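Side-chain contact in uncharacterized protein (Peptoclostridium difficile, PDB 6N7M), which is of unknown function but is probably made with a signal peptide, and forms a small helical hairpin that pairs with a second copy of itself: residues A[45-50]-A[67-72]. Sequence-based numbering, arbitrary orientation. Where two conformers were deposited one is given.
Sequences QELKDY and ETIKKM
Leu47 lays its CD2 methyl over the flank of Ile69, where CD2 comes 3.5 Å from Ile69 CG1. The same methyl also meets the selenomethionine Met72, lying 3.6 Å from its SE, so that one leucine methyl touches two residues about one helical turn apart. Leu47 reaches them because CG stands anti to the backbone N (chi1 -170°), which carries the isopropyl end (CG with its two methyls) across to helix 62-82; its chain and that of Met72 run at about a right angle. The ethyl branch of Ile69 lies mainly against Leu47, with CD1 3.9 Å from Leu47 CG and also near Lys48 CG, while CG2 rests on the aliphatic part of Lys48, 3.7 Å from Lys48 CG. Beyond these methylenes the lysine chain bends at chi3 (72°), and its ammonium forms a long, weak ion pair with Glu73. No hydrogen bond joins the two segments, and the contact is made by carbon and selenium atoms, including the methylenes of Lys48. The axes of 45-50 and 67-72 approach to 10.7 Å and run nearly antiparallel, at 163°; helices 37-51 and 62-82 are the two arms of an alpha-helical hairpin. Met72 continues the buried seam along helix 37-51 onto Tyr40, His43 and Ile44, whereas Val32 of the second subunit packs on Leu47 and Met87 of that subunit on Thr68, bringing both helices into the dimer interface.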
ATOM      1  N   GLN A  45       7.830   5.677   9.489  0.60 25.84           N
ATOM      2  CA  GLN A  45       9.181   6.211   9.814  0.60 25.84           C
ATOM      3  C   GLN A  45      10.063   6.140   8.562  0.60 23.49           C
ATOM      4  O   GLN A  45      10.863   7.070   8.352  0.60 18.68           O
ATOM      5  CB  GLN A  45       9.799   5.432  10.974  0.60 33.56           C
ATOM      6  CG  GLN A  45      11.171   5.924  11.382  0.60 31.87           C
ATOM      7  CD  GLN A  45      11.132   7.340  11.894  0.60 29.71           C
ATOM      8  OE1 GLN A  45      10.179   7.780  12.529  0.60 35.24           O
ATOM      9  NE2 GLN A  45      12.210   8.061  11.668  0.60 33.50           N
ATOM     10  N   GLU A  46       9.904   5.082   7.761  0.60 23.71           N
ATOM     11  CA  GLU A  46      10.702   4.953   6.519  0.60 21.95           C
ATOM     12  C   GLU A  46      10.312   6.100   5.583  0.60 23.09           C
ATOM     13  O   GLU A  46      11.228   6.671   4.938  0.60 22.38           O
ATOM     14  CB  GLU A  46      10.488   3.596   5.835  0.60 23.69           C
ATOM     15  CG  GLU A  46      11.532   3.311   4.768  0.60 27.38           C
ATOM     16  CD  GLU A  46      11.285   2.128   3.848  0.60 29.29           C
ATOM     17  OE1 GLU A  46      12.114   1.914   2.954  0.60 35.59           O
ATOM     18  OE2 GLU A  46      10.252   1.451   3.999  0.60 34.61           O
ATOM     19  N   LEU A  47       9.018   6.448   5.544  1.00 18.91           N
ATOM     20  CA  LEU A  47       8.536   7.543   4.667  1.00 21.90           C
ATOM     21  C   LEU A  47       9.028   8.895   5.196  1.00 18.23           C
ATOM     22  O   LEU A  47       9.345   9.779   4.356  1.00 22.55           O
ATOM     23  CB  LEU A  47       7.014   7.548   4.591  1.00 25.81           C
ATOM     24  CG  LEU A  47       6.436   8.488   3.538  1.00 30.72           C
ATOM     25  CD1 LEU A  47       6.953   8.122   2.150  1.00 30.83           C
ATOM     26  CD2 LEU A  47       4.918   8.461   3.571  1.00 29.07           C
ATOM     27  N   LYS A  48       9.063   9.033   6.517  1.00 17.47           N
ATOM     28  CA  LYS A  48       9.549  10.311   7.110  1.00 20.19           C
ATOM     29  C   LYS A  48      11.031  10.470   6.784  1.00 22.55           C
ATOM     30  O   LYS A  48      11.451  11.608   6.395  1.00 24.86           O
ATOM     31  CB  LYS A  48       9.313  10.353   8.614  1.00 23.86           C
ATOM     32  CG  LYS A  48       7.863  10.565   9.010  1.00 26.25           C
ATOM     33  CD  LYS A  48       7.591  10.540  10.471  1.00 27.69           C
ATOM     34  CE  LYS A  48       8.102  11.746  11.215  1.00 40.87           C
ATOM     35  NZ  LYS A  48       7.596  11.759  12.614  1.00 58.11           N
ATOM     36  N   ASP A  49      11.773   9.388   6.901  1.00 23.55           N
ATOM     37  CA  ASP A  49      13.237   9.450   6.635  1.00 23.83           C
ATOM     38  C   ASP A  49      13.460   9.767   5.162  1.00 23.77           C
ATOM     39  O   ASP A  49      14.326  10.625   4.856  1.00 25.01           O
ATOM     40  CB  ASP A  49      13.918   8.149   7.059  1.00 28.07           C
ATOM     41  CG  ASP A  49      13.869   7.901   8.553  1.00 31.14           C
ATOM     42  OD1 ASP A  49      13.360   8.766   9.275  1.00 35.76           O
ATOM     43  OD2 ASP A  49      14.312   6.820   8.972  1.00 42.85           O
ATOM     44  N   TYR A  50      12.658   9.148   4.289  1.00 25.91           N
ATOM     45  CA  TYR A  50      12.812   9.373   2.839  1.00 27.02           C
ATOM     46  C   TYR A  50      12.498  10.832   2.490  1.00 28.50           C
ATOM     47  O   TYR A  50      13.275  11.454   1.716  1.00 26.47           O
ATOM     48  CB  TYR A  50      11.985   8.366   2.047  1.00 27.59           C
ATOM     49  CG  TYR A  50      12.305   8.445   0.583  1.00 29.77           C
ATOM     50  CD1 TYR A  50      13.444   7.833   0.078  1.00 33.22           C
ATOM     51  CD2 TYR A  50      11.539   9.218  -0.276  1.00 29.92           C
ATOM     52  CE1 TYR A  50      13.794   7.952  -1.257  1.00 32.03           C
ATOM     53  CE2 TYR A  50      11.861   9.326  -1.614  1.00 27.89           C
ATOM     54  CZ  TYR A  50      12.998   8.705  -2.101  1.00 32.13           C
ATOM     55  OH  TYR A  50      13.313   8.786  -3.429  1.00 30.11           O
ATOM     56  N   GLU A  67       1.588  16.315   4.572  1.00 28.57           N
ATOM     57  CA  GLU A  67       0.136  16.170   4.840  1.00 25.54           C
ATOM     58  C   GLU A  67      -0.257  14.689   4.839  1.00 24.91           C
ATOM     59  O   GLU A  67      -1.072  14.275   5.708  1.00 22.87           O
ATOM     60  CB  GLU A  67      -0.654  16.919   3.775  1.00 30.05           C
ATOM     61  CG  GLU A  67      -2.136  16.997   4.049  1.00 36.40           C
ATOM     62  CD  GLU A  67      -2.931  17.586   2.892  1.00 44.29           C
ATOM     63  OE1 GLU A  67      -2.486  17.418   1.725  1.00 52.51           O
ATOM     64  OE2 GLU A  67      -3.969  18.238   3.149  1.00 44.72           O
ATOM     65  N   THR A  68       0.235  13.928   3.856  1.00 23.15           N
ATOM     66  CA  THR A  68      -0.029  12.464   3.780  1.00 22.31           C
ATOM     67  C   THR A  68       0.548  11.762   5.023  1.00 20.90           C
ATOM     68  O   THR A  68      -0.134  10.908   5.563  1.00 24.46           O
ATOM     69  CB  THR A  68       0.534  11.885   2.467  1.00 25.51           C
ATOM     70  OG1 THR A  68      -0.199  12.480   1.401  1.00 19.61           O
ATOM     71  CG2 THR A  68       0.459  10.378   2.350  1.00 31.03           C
ATOM     72  N   ILE A  69       1.783  12.082   5.425  1.00 19.73           N
ATOM     73  CA  ILE A  69       2.385  11.477   6.645  1.00 22.68           C
ATOM     74  C   ILE A  69       1.499  11.803   7.871  1.00 27.33           C
ATOM     75  O   ILE A  69       1.249  10.876   8.680  1.00 23.39           O
ATOM     76  CB  ILE A  69       3.843  11.945   6.784  1.00 21.51           C
ATOM     77  CG1 ILE A  69       4.694  11.295   5.686  1.00 21.98           C
ATOM     78  CG2 ILE A  69       4.374  11.643   8.172  1.00 29.15           C
ATOM     79  CD1 ILE A  69       6.126  11.781   5.611  1.00 23.06           C
ATOM     80  N   LYS A  70       0.979  13.030   7.958  1.00 19.57           N
ATOM     81  CA  LYS A  70       0.112  13.405   9.107  1.00 26.11           C
ATOM     82  C   LYS A  70      -1.108  12.495   9.111  1.00 22.72           C
ATOM     83  O   LYS A  70      -1.455  12.011  10.178  1.00 23.98           O
ATOM     84  CB  LYS A  70      -0.308  14.877   9.082  1.00 36.00           C
ATOM     85  CG  LYS A  70       0.759  15.854   9.567  1.00 43.17           C
ATOM     86  CD  LYS A  70       0.288  17.306   9.594  1.00 43.16           C
ATOM     87  CE  LYS A  70       1.216  18.199  10.399  1.00 50.41           C
ATOM     88  NZ  LYS A  70       0.645  19.549  10.626  1.00 54.29           N
ATOM     89  N   LYS A  71      -1.740  12.307   7.949  1.00 27.44           N
ATOM     90  CA  LYS A  71      -2.928  11.436   7.789  1.00 28.31           C
ATOM     91  C   LYS A  71      -2.546  10.011   8.200  1.00 25.99           C
ATOM     92  O   LYS A  71      -3.336   9.377   8.889  1.00 20.43           O
ATOM     93  CB  LYS A  71      -3.420  11.486   6.341  1.00 25.67           C
ATOM     94  CG  LYS A  71      -4.502  10.481   5.969  1.00 34.23           C
ATOM     95  CD  LYS A  71      -4.709  10.338   4.467  1.00 40.06           C
ATOM     96  CE  LYS A  71      -3.507   9.771   3.735  1.00 44.03           C
ATOM     97  NZ  LYS A  71      -3.804   9.496   2.309  1.00 48.08           N
HETATM   98  N   MSE A  72      -1.373   9.531   7.791  1.00 21.37           N
HETATM   99  CA  MSE A  72      -0.996   8.147   8.168  1.00 20.83           C
HETATM  100  C   MSE A  72      -0.839   8.030   9.692  1.00 22.47           C
HETATM  101  O   MSE A  72      -1.213   6.985  10.244  1.00 18.93           O
HETATM  102  CB  MSE A  72       0.254   7.733   7.379  1.00 21.63           C
HETATM  103  CG  MSE A  72       0.056   7.767   5.915  1.00 23.26           C
HETATM  104 SE   MSE A  72       1.749   7.469   5.010  1.00 29.36          SE
HETATM  105  CE  MSE A  72       2.087   5.603   5.438  1.00 29.35           C
TER